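Long-range contacts in nucleocapsid (Crimean-congo hemorrhagic fever virus, PDB 4AKL), which binds single- and double-stranded RNA, probably takes part in packaging the viral genome, and displays sequence-non-specific endonuclease activity on double-stranded DNA: residues E2-V7 with A398-A403; Y78-A83 with F392-V397; P325-F330 with M353-K358. One frame throughout, in Å; residues are numbered along the deposited sequence.

Interaction 1 of 3, residues E2-V7 with A398-A403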
loop_
_atom_site.group_PDB
_atom_site.type_symbol
_atom_site.label_atom_id
_atom_site.label_comp_id
_atom_site.label_asym_id
_atom_site.label_seq_id
_atom_site.Cartn_x
_atom_site.Cartn_y
_atom_site.Cartn_z
ATOM N N GLU A 2 6.908 19.536 -23.454
ATOM C CA GLU A 2 6.329 19.665 -22.142
ATOM C C GLU A 2 5.228 18.635 -21.978
ATOM O O GLU A 2 4.888 17.913 -22.902
ATOM C CB GLU A 2 5.745 21.068 -21.953
ATOM C CG GLU A 2 6.727 22.222 -22.203
ATOM C CD GLU A 2 6.617 22.834 -23.581
ATOM O OE1 GLU A 2 6.433 22.082 -24.578
ATOM O OE2 GLU A 2 6.720 24.081 -23.662
ATOM N N ASN A 3 4.683 18.594 -20.772
ATOM C CA ASN A 3 3.538 17.778 -20.424
ATOM C C ASN A 3 2.294 18.240 -21.196
ATOM O O ASN A 3 1.777 19.322 -20.927
ATOM C CB ASN A 3 3.312 17.883 -18.915
ATOM C CG ASN A 3 2.271 16.914 -18.394
ATOM O OD1 ASN A 3 1.447 16.407 -19.148
ATOM N ND2 ASN A 3 2.295 16.669 -17.055
ATOM N N LYS A 4 1.820 17.414 -22.138
ATOM C CA LYS A 4 0.671 17.769 -22.989
ATOM C C LYS A 4 -0.693 17.561 -22.301
ATOM O O LYS A 4 -1.683 18.012 -22.816
ATOM C CB LYS A 4 0.682 16.985 -24.312
ATOM C CG LYS A 4 1.954 17.081 -25.148
ATOM C CD LYS A 4 2.277 18.467 -25.604
ATOM C CE LYS A 4 3.562 18.480 -26.447
ATOM N NZ LYS A 4 3.518 17.614 -27.725
ATOM N N ILE A 5 -0.731 16.897 -21.140
ATOM C CA ILE A 5 -1.979 16.649 -20.426
ATOM C C ILE A 5 -2.262 17.858 -19.517
ATOM O O ILE A 5 -2.137 17.775 -18.295
ATOM C CB ILE A 5 -1.961 15.318 -19.605
ATOM C CG1 ILE A 5 -1.300 14.175 -20.401
ATOM C CG2 ILE A 5 -3.410 14.973 -19.139
ATOM C CD1 ILE A 5 -1.425 12.768 -19.773
ATOM N N GLU A 6 -2.649 18.975 -20.161
ATOM C CA GLU A 6 -2.924 20.252 -19.512
ATOM C C GLU A 6 -4.321 20.209 -18.938
ATOM O O GLU A 6 -5.300 20.588 -19.602
ATOM C CB GLU A 6 -2.806 21.427 -20.494
ATOM C CG GLU A 6 -1.424 21.613 -21.108
ATOM C CD GLU A 6 -1.335 22.883 -21.969
ATOM O OE1 GLU A 6 -2.410 23.466 -22.311
ATOM O OE2 GLU A 6 -0.191 23.301 -22.299
ATOM N N VAL A 7 -4.379 19.756 -17.700
ATOM C CA VAL A 7 -5.585 19.476 -17.000
ATOM C C VAL A 7 -5.336 19.928 -15.601
ATOM O O VAL A 7 -4.397 19.444 -14.952
ATOM C CB VAL A 7 -5.885 17.935 -17.034
ATOM C CG1 VAL A 7 -6.961 17.560 -16.064
ATOM C CG2 VAL A 7 -6.280 17.493 -18.447
ATOM N N ALA A 398 4.697 13.806 -23.001
ATOM C CA ALA A 398 5.189 14.647 -24.096
ATOM C C ALA A 398 4.457 14.385 -25.422
ATOM O O ALA A 398 4.333 15.288 -26.235
ATOM C CB ALA A 398 6.710 14.450 -24.285
ATOM N N ASN A 399 4.005 13.146 -25.640
ATOM C CA ASN A 399 3.238 12.761 -26.859
ATOM C C ASN A 399 2.212 11.673 -26.493
ATOM O O ASN A 399 2.429 10.515 -26.795
ATOM C CB ASN A 399 4.186 12.256 -27.963
ATOM C CG ASN A 399 5.050 13.370 -28.575
ATOM O OD1 ASN A 399 4.539 14.248 -29.273
ATOM N ND2 ASN A 399 6.375 13.325 -28.325
ATOM N N PRO A 400 1.107 12.040 -25.817
ATOM C CA PRO A 400 0.148 11.072 -25.260
ATOM C C PRO A 400 -0.410 10.006 -26.182
ATOM O O PRO A 400 -0.715 8.912 -25.710
ATOM C CB PRO A 400 -1.015 11.978 -24.778
ATOM C CG PRO A 400 -0.374 13.192 -24.427
ATOM C CD PRO A 400 0.720 13.408 -25.448
ATOM N N ASP A 401 -0.532 10.307 -27.478
ATOM C CA ASP A 401 -1.100 9.340 -28.447
ATOM C C ASP A 401 -0.231 8.108 -28.646
ATOM O O ASP A 401 -0.739 7.051 -29.040
ATOM C CB ASP A 401 -1.447 10.024 -29.776
ATOM C CG ASP A 401 -2.747 10.825 -29.688
ATOM O OD1 ASP A 401 -3.700 10.337 -29.038
ATOM O OD2 ASP A 401 -2.822 11.913 -30.271
ATOM N N ASP A 402 1.068 8.227 -28.326
ATOM C CA ASP A 402 1.924 7.061 -28.263
ATOM C C ASP A 402 1.477 6.032 -27.221
ATOM O O ASP A 402 1.951 4.888 -27.280
ATOM C CB ASP A 402 3.405 7.453 -28.017
ATOM C CG ASP A 402 4.059 8.063 -29.241
ATOM O OD1 ASP A 402 3.432 8.034 -30.319
ATOM O OD2 ASP A 402 5.203 8.568 -29.113
ATOM N N ALA A 403 0.588 6.395 -26.271
ATOM C CA ALA A 403 -0.002 5.359 -25.366
ATOM C C ALA A 403 -0.592 4.192 -26.173
ATOM O O ALA A 403 -0.550 3.051 -25.724
ATOM C CB ALA A 403 -1.054 5.947 -24.440
#
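Two irregular pieces of chain meet here, the N-terminal residues 2-7 and the loop 398-403, and Lys-4 carries most of the contact. Its CG lies beside the backbone N, anti to the carbonyl carbon (chi1 -55°), and the chain bends at chi2 and again at chi4. The bends curl it round one carbonyl: CG is 3.2 Å and CE 3.3 Å from Ala-398 O, and NZ gives that oxygen a hydrogen bond of 2.9 Å. The ammonium approaches nearly along the C=O axis (166° at the oxygen), so the bond is end-on. Nearer the backbone, Lys-4 CB rests on the ring of Pro-400, 3.8 Å from CD, and Ile-5 CG1 approaches CG of the same ring at 4.2 Å. Backbone also meets backbone: Ala-398 CA lies 3.5 Å from Glu-2 O in an almost straight CA-H...O contact. An Asx turn shapes the start of the N-terminal chain: Asn-3 OD1 accepts from Ile-5 N at 3.0 Å, with the donor above the carbonyl plane, while Asn-3 ND2 is hydrogen-bonded to Ser-84 O. Inverse gamma turns centred on Ile-5 and Glu-6 follow directly. In the loop 398-403, Pro-400 begins a 3-10 segment, in which Ala-403 N bonds Pro-400 O. Inward, Ile-5 is buried against Trp-16 of helix 10-24, and Ala-398 touches Gln-329 of helix 324-336. The outward side is looser. Lys-4 and Asn-399 lie side by side pointing the same way, with NZ 3.8 Å from OD1, and the lysine is exposed. Glu-2 is also exposed; its side chain turns from the loop, leaving its backbone carbonyl to make the contact.

Interaction 2 of 3, residues Y78-A83 with F392-V397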
loop_
_atom_site.group_PDB
_atom_site.type_symbol
_atom_site.label_atom_id
_atom_site.label_comp_id
_atom_site.label_asym_id
_atom_site.label_seq_id
_atom_site.Cartn_x
_atom_site.Cartn_y
_atom_site.Cartn_z
ATOM N N TYR A 78 -7.813 7.005 -18.220
ATOM C CA TYR A 78 -8.379 8.193 -17.552
ATOM C C TYR A 78 -7.604 8.493 -16.295
ATOM O O TYR A 78 -7.174 9.616 -16.077
ATOM C CB TYR A 78 -9.850 7.969 -17.197
ATOM C CG TYR A 78 -10.521 9.169 -16.583
ATOM C CD1 TYR A 78 -11.104 10.116 -17.373
ATOM C CD2 TYR A 78 -10.558 9.358 -15.184
ATOM C CE1 TYR A 78 -11.724 11.217 -16.836
ATOM C CE2 TYR A 78 -11.182 10.490 -14.621
ATOM C CZ TYR A 78 -11.757 11.404 -15.449
ATOM O OH TYR A 78 -12.383 12.512 -14.938
ATOM N N GLU A 79 -7.402 7.474 -15.481
ATOM C CA GLU A 79 -6.786 7.690 -14.178
ATOM C C GLU A 79 -5.288 7.900 -14.308
ATOM O O GLU A 79 -4.738 8.741 -13.583
ATOM C CB GLU A 79 -7.118 6.553 -13.224
ATOM C CG GLU A 79 -8.563 6.534 -12.812
ATOM C CD GLU A 79 -9.554 5.940 -13.855
ATOM O OE1 GLU A 79 -9.117 5.213 -14.775
ATOM O OE2 GLU A 79 -10.796 6.215 -13.720
ATOM N N CYS A 80 -4.638 7.164 -15.238
ATOM C CA CYS A 80 -3.206 7.360 -15.517
ATOM C C CYS A 80 -2.984 8.785 -16.024
ATOM O O CYS A 80 -2.046 9.468 -15.593
ATOM C CB CYS A 80 -2.699 6.336 -16.550
ATOM S SG CYS A 80 -2.683 4.634 -15.961
ATOM N N ALA A 81 -3.848 9.249 -16.926
ATOM C CA ALA A 81 -3.717 10.632 -17.416
ATOM C C ALA A 81 -3.916 11.618 -16.261
ATOM O O ALA A 81 -3.183 12.607 -16.142
ATOM C CB ALA A 81 -4.657 10.907 -18.515
ATOM N N TRP A 82 -4.905 11.372 -15.410
ATOM C CA TRP A 82 -5.118 12.242 -14.253
ATOM C C TRP A 82 -3.878 12.275 -13.314
ATOM O O TRP A 82 -3.464 13.349 -12.854
ATOM C CB TRP A 82 -6.363 11.783 -13.492
ATOM C CG TRP A 82 -6.645 12.488 -12.167
ATOM C CD1 TRP A 82 -6.520 11.943 -10.924
ATOM C CD2 TRP A 82 -7.123 13.832 -11.966
ATOM N NE1 TRP A 82 -6.880 12.839 -9.965
ATOM C CE2 TRP A 82 -7.259 14.016 -10.563
ATOM C CE3 TRP A 82 -7.454 14.898 -12.830
ATOM C CZ2 TRP A 82 -7.687 15.233 -9.996
ATOM C CZ3 TRP A 82 -7.887 16.095 -12.276
ATOM C CH2 TRP A 82 -8.003 16.255 -10.871
ATOM N N ALA A 83 -3.311 11.110 -13.058
ATOM C CA ALA A 83 -2.139 10.959 -12.183
ATOM C C ALA A 83 -0.871 11.638 -12.759
ATOM O O ALA A 83 0.037 11.908 -12.033
ATOM C CB ALA A 83 -1.883 9.445 -11.885
ATOM N N PHE A 392 2.948 6.964 -14.262
ATOM C CA PHE A 392 3.541 7.985 -15.152
ATOM C C PHE A 392 4.038 7.457 -16.493
ATOM O O PHE A 392 4.455 8.259 -17.345
ATOM C CB PHE A 392 4.755 8.635 -14.493
ATOM C CG PHE A 392 4.564 9.020 -13.042
ATOM C CD1 PHE A 392 3.470 9.750 -12.628
ATOM C CD2 PHE A 392 5.513 8.689 -12.104
ATOM C CE1 PHE A 392 3.332 10.100 -11.306
ATOM C CE2 PHE A 392 5.360 9.035 -10.778
ATOM C CZ PHE A 392 4.289 9.732 -10.399
ATOM N N GLY A 393 3.996 6.139 -16.684
ATOM C CA GLY A 393 4.586 5.518 -17.850
ATOM C C GLY A 393 3.749 4.772 -18.850
ATOM O O GLY A 393 4.303 4.295 -19.809
ATOM N N THR A 394 2.437 4.666 -18.646
ATOM C CA THR A 394 1.575 4.019 -19.639
ATOM C C THR A 394 1.219 5.002 -20.718
ATOM O O THR A 394 0.853 4.607 -21.842
ATOM C CB THR A 394 0.306 3.464 -19.026
ATOM O OG1 THR A 394 -0.553 4.545 -18.598
ATOM C CG2 THR A 394 0.625 2.512 -17.849
ATOM N N ILE A 395 1.307 6.280 -20.382
ATOM C CA ILE A 395 1.130 7.392 -21.323
ATOM C C ILE A 395 2.360 8.316 -21.221
ATOM O O ILE A 395 2.620 8.852 -20.154
ATOM C CB ILE A 395 -0.116 8.231 -20.965
ATOM C CG1 ILE A 395 -1.425 7.391 -20.896
ATOM C CG2 ILE A 395 -0.286 9.294 -21.942
ATOM C CD1 ILE A 395 -2.662 8.161 -20.323
ATOM N N PRO A 396 3.135 8.471 -22.299
ATOM C CA PRO A 396 4.246 9.439 -22.269
ATOM C C PRO A 396 3.672 10.847 -22.454
ATOM O O PRO A 396 3.074 11.157 -23.505
ATOM C CB PRO A 396 5.104 9.032 -23.444
ATOM C CG PRO A 396 4.173 8.489 -24.439
ATOM C CD PRO A 396 2.976 7.893 -23.645
ATOM N N VAL A 397 3.831 11.681 -21.443
ATOM C CA VAL A 397 3.073 12.949 -21.413
ATOM C C VAL A 397 3.483 13.952 -22.476
ATOM O O VAL A 397 2.700 14.836 -22.816
ATOM C CB VAL A 397 3.114 13.629 -20.020
ATOM C CG1 VAL A 397 2.499 12.716 -18.961
ATOM C CG2 VAL A 397 4.506 14.048 -19.682
#
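Ile-395 and Thr-394 point from the loop 392-397 toward one side of the helical turn 78-83. The extended Ile-395 chain (chi2 171°) brings its terminal CD1 to 3.8 Å from Ala-81 CB, with Cys-80 CB slightly farther off. Beside it, Thr-394 OG1 occupies the crowded position between backbone N and carbonyl carbon (chi1 69°) and lies 3.4 Å from Cys-80 SG. At the end of the helix, Phe-392 turns its edge to the backbone: CE1 lies 3.8 Å from Ala-83 O, which sits near the ring plane. All six touching residues are buried. The arrangement joins the last turn of helix 77-83 to the chain leaving helix 385-392, within a predominantly helical protein. Tyr-311 OH is hydrogen-bonded to Ala-83 O, the same oxygen that meets the phenylalanine edge, while Phe-324 forms an edge-to-face pair with the Phe-392 ring. Ala-81 also packs on Met-13 and Trp-16 of helix 10-24, so this small side chain touches both that helix and Ile-395.

Interaction 3 of 3, residues P325-F330 with M353-K358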
loop_
_atom_site.group_PDB
_atom_site.type_symbol
_atom_site.label_atom_id
_atom_site.label_comp_id
_atom_site.label_asym_id
_atom_site.label_seq_id
_atom_site.Cartn_x
_atom_site.Cartn_y
_atom_site.Cartn_z
ATOM N N PRO A 325 8.154 15.226 -17.687
ATOM C CA PRO A 325 7.875 14.488 -18.921
ATOM C C PRO A 325 8.981 13.494 -19.373
ATOM O O PRO A 325 8.674 12.493 -20.043
ATOM C CB PRO A 325 7.703 15.602 -19.958
ATOM C CG PRO A 325 7.333 16.811 -19.133
ATOM C CD PRO A 325 8.178 16.674 -17.935
ATOM N N THR A 326 10.220 13.759 -18.988
ATOM C CA THR A 326 11.355 12.818 -19.224
ATOM C C THR A 326 11.303 11.568 -18.311
ATOM O O THR A 326 11.776 10.440 -18.698
ATOM C CB THR A 326 12.711 13.552 -19.084
ATOM O OG1 THR A 326 12.976 13.816 -17.708
ATOM C CG2 THR A 326 12.711 14.895 -19.879
ATOM N N VAL A 327 10.738 11.718 -17.096
ATOM C CA VAL A 327 10.559 10.541 -16.230
ATOM C C VAL A 327 9.500 9.652 -16.871
ATOM O O VAL A 327 9.649 8.446 -16.997
ATOM C CB VAL A 327 10.114 10.908 -14.800
ATOM C CG1 VAL A 327 9.886 9.663 -13.996
ATOM C CG2 VAL A 327 11.159 11.805 -14.110
ATOM N N SER A 328 8.418 10.299 -17.273
ATOM C CA SER A 328 7.333 9.667 -17.977
ATOM C C SER A 328 7.835 8.955 -19.231
ATOM O O SER A 328 7.480 7.821 -19.500
ATOM C CB SER A 328 6.260 10.705 -18.299
ATOM O OG SER A 328 5.280 10.201 -19.189
ATOM N N GLN A 329 8.685 9.612 -19.989
ATOM C CA GLN A 329 9.192 9.010 -21.216
ATOM C C GLN A 329 10.042 7.770 -20.895
ATOM O O GLN A 329 9.898 6.711 -21.537
ATOM C CB GLN A 329 10.009 9.991 -22.016
ATOM C CG GLN A 329 10.218 9.527 -23.473
ATOM C CD GLN A 329 8.968 9.737 -24.268
ATOM O OE1 GLN A 329 8.303 10.780 -24.130
ATOM N NE2 GLN A 329 8.620 8.770 -25.088
ATOM N N PHE A 330 10.920 7.910 -19.896
ATOM C CA PHE A 330 11.785 6.818 -19.446
ATOM C C PHE A 330 10.958 5.548 -19.116
ATOM O O PHE A 330 11.279 4.447 -19.546
ATOM C CB PHE A 330 12.580 7.271 -18.209
ATOM C CG PHE A 330 13.634 6.302 -17.754
ATOM C CD1 PHE A 330 13.330 5.286 -16.902
ATOM C CD2 PHE A 330 14.961 6.458 -18.151
ATOM C CE1 PHE A 330 14.343 4.392 -16.464
ATOM C CE2 PHE A 330 15.941 5.606 -17.722
ATOM C CZ PHE A 330 15.608 4.551 -16.876
ATOM N N MET A 353 20.158 13.451 -17.401
ATOM C CA MET A 353 19.217 14.071 -16.474
ATOM C C MET A 353 19.701 13.857 -15.060
ATOM O O MET A 353 19.986 12.690 -14.681
ATOM C CB MET A 353 17.846 13.402 -16.585
ATOM C CG MET A 353 17.179 13.480 -17.957
ATOM S SD MET A 353 17.018 15.104 -18.660
ATOM C CE MET A 353 16.080 15.964 -17.376
ATOM N N LYS A 354 19.804 14.945 -14.271
ATOM C CA LYS A 354 20.276 14.829 -12.876
ATOM C C LYS A 354 19.402 13.921 -12.014
ATOM O O LYS A 354 19.893 13.281 -11.076
ATOM C CB LYS A 354 20.382 16.218 -12.227
ATOM C CG LYS A 354 21.627 16.963 -12.604
ATOM C CD LYS A 354 21.633 18.347 -11.977
ATOM C CE LYS A 354 22.832 19.198 -12.433
ATOM N NZ LYS A 354 22.576 20.664 -12.304
ATOM N N TRP A 355 18.098 13.824 -12.328
ATOM C CA TRP A 355 17.233 12.971 -11.540
ATOM C C TRP A 355 17.588 11.494 -11.616
ATOM O O TRP A 355 17.157 10.730 -10.747
ATOM C CB TRP A 355 15.728 13.177 -11.881
ATOM C CG TRP A 355 15.263 12.763 -13.271
ATOM C CD1 TRP A 355 14.990 13.607 -14.290
ATOM C CD2 TRP A 355 14.978 11.418 -13.769
ATOM N NE1 TRP A 355 14.589 12.902 -15.377
ATOM C CE2 TRP A 355 14.566 11.559 -15.094
ATOM C CE3 TRP A 355 15.061 10.137 -13.228
ATOM C CZ2 TRP A 355 14.240 10.470 -15.916
ATOM C CZ3 TRP A 355 14.698 9.036 -14.028
ATOM C CH2 TRP A 355 14.293 9.222 -15.375
ATOM N N GLY A 356 18.374 11.079 -12.638
ATOM C CA GLY A 356 18.682 9.679 -12.840
ATOM C C GLY A 356 19.392 9.093 -11.644
ATOM O O GLY A 356 18.942 8.148 -11.028
ATOM N N LYS A 357 20.521 9.687 -11.326
ATOM C CA LYS A 357 21.361 9.182 -10.266
ATOM C C LYS A 357 20.679 9.346 -8.948
ATOM O O LYS A 357 20.853 8.473 -8.065
ATOM C CB LYS A 357 22.749 9.870 -10.259
ATOM C CG LYS A 357 23.724 9.203 -11.266
ATOM C CD LYS A 357 25.061 9.909 -11.358
ATOM C CE LYS A 357 25.906 9.322 -12.498
ATOM N NZ LYS A 357 25.606 9.926 -13.806
ATOM N N LYS A 358 19.910 10.429 -8.792
ATOM C CA LYS A 358 19.191 10.653 -7.533
ATOM C C LYS A 358 18.124 9.592 -7.337
ATOM O O LYS A 358 17.932 9.184 -6.243
ATOM C CB LYS A 358 18.607 12.075 -7.436
ATOM C CG LYS A 358 19.659 13.137 -7.405
ATOM C CD LYS A 358 19.011 14.497 -7.447
ATOM C CE LYS A 358 20.015 15.611 -7.596
ATOM N NZ LYS A 358 19.414 16.717 -8.456
#
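Trp-355 presents a different part of its indole to each of three residues along helix 324-336. Its CG occupies the crowded position between backbone N and carbonyl carbon, and the ring system extends toward the helix. At the pyrrole edge, NE1 donates a hydrogen bond to Thr-326 OG1, 3.0 Å away, with an angle of 152° at the hydrogen. The hydroxyl oxygen lies close to the indole plane, 18° out of it, a near in-plane bond that, with the valine over the face, restrains the rotation of the ring. Thr-326 OG1, which donates to Thr-323 O, three residues earlier and just ahead of the helix, while accepting from the indole, is itself in the crowded chi1 position. Over one face of the indole lies Val-327. Its CG2, anti to the carbonyl carbon, forms a CH-pi contact with the five-membered ring, 3.8 Å from the centroid, and comes 3.6 Å from CE2 at the ring fusion. The far end of the indole meets Phe-330, whose CG is anti to its backbone N. Trp-355 CH2 is 3.8 Å from Phe-330 CG, and the six-membered ring directs its edge at the phenyl face with the planes at 83°, a T-shaped pair with centroids 5.6 Å apart. Met-353 completes the contact tip to tip with Thr-326: bent at chi2 and chi3, its chain brings CE to 3.8 Å from OG1. The tryptophan and valine are buried, whereas Thr-326, Phe-330 and Met-353 are partly exposed. Helix 341-350, lying between the two segments in sequence, contributes Leu-348 to both Phe-330 and Trp-355, while Val-319, from the loop ahead of helix 324-336, touches Val-327 and Trp-355; the indole thus links helices 324-336, 341-350 and 355-360.

How the interactions relate
The three contacts lie on the same side of the chain's centre; interactions 1 and 2 share the loop 392-403, which touches helix 324-336 of interaction 3. Interactions 1 and 2 are centred about 8 Å apart and are continuous along that loop: Lys-4 N lies 2.8 Å from Val-397 O, a probable hydrogen bond. Interaction 3, its centre about 16 Å from each of the other two, is tied to interaction 2 through Ser-328. The Ser-328 OG atom lies 2.8 Å from Phe-392 O and 3.1 Å from Val-397 N, both probable hydrogen bonds. Interactions 1 and 3 meet by packing, with Asn-3 N 3.6 Å from Pro-325 CG. Residues 2-7 thus touch both the loop of interaction 2 and the helix of interaction 3.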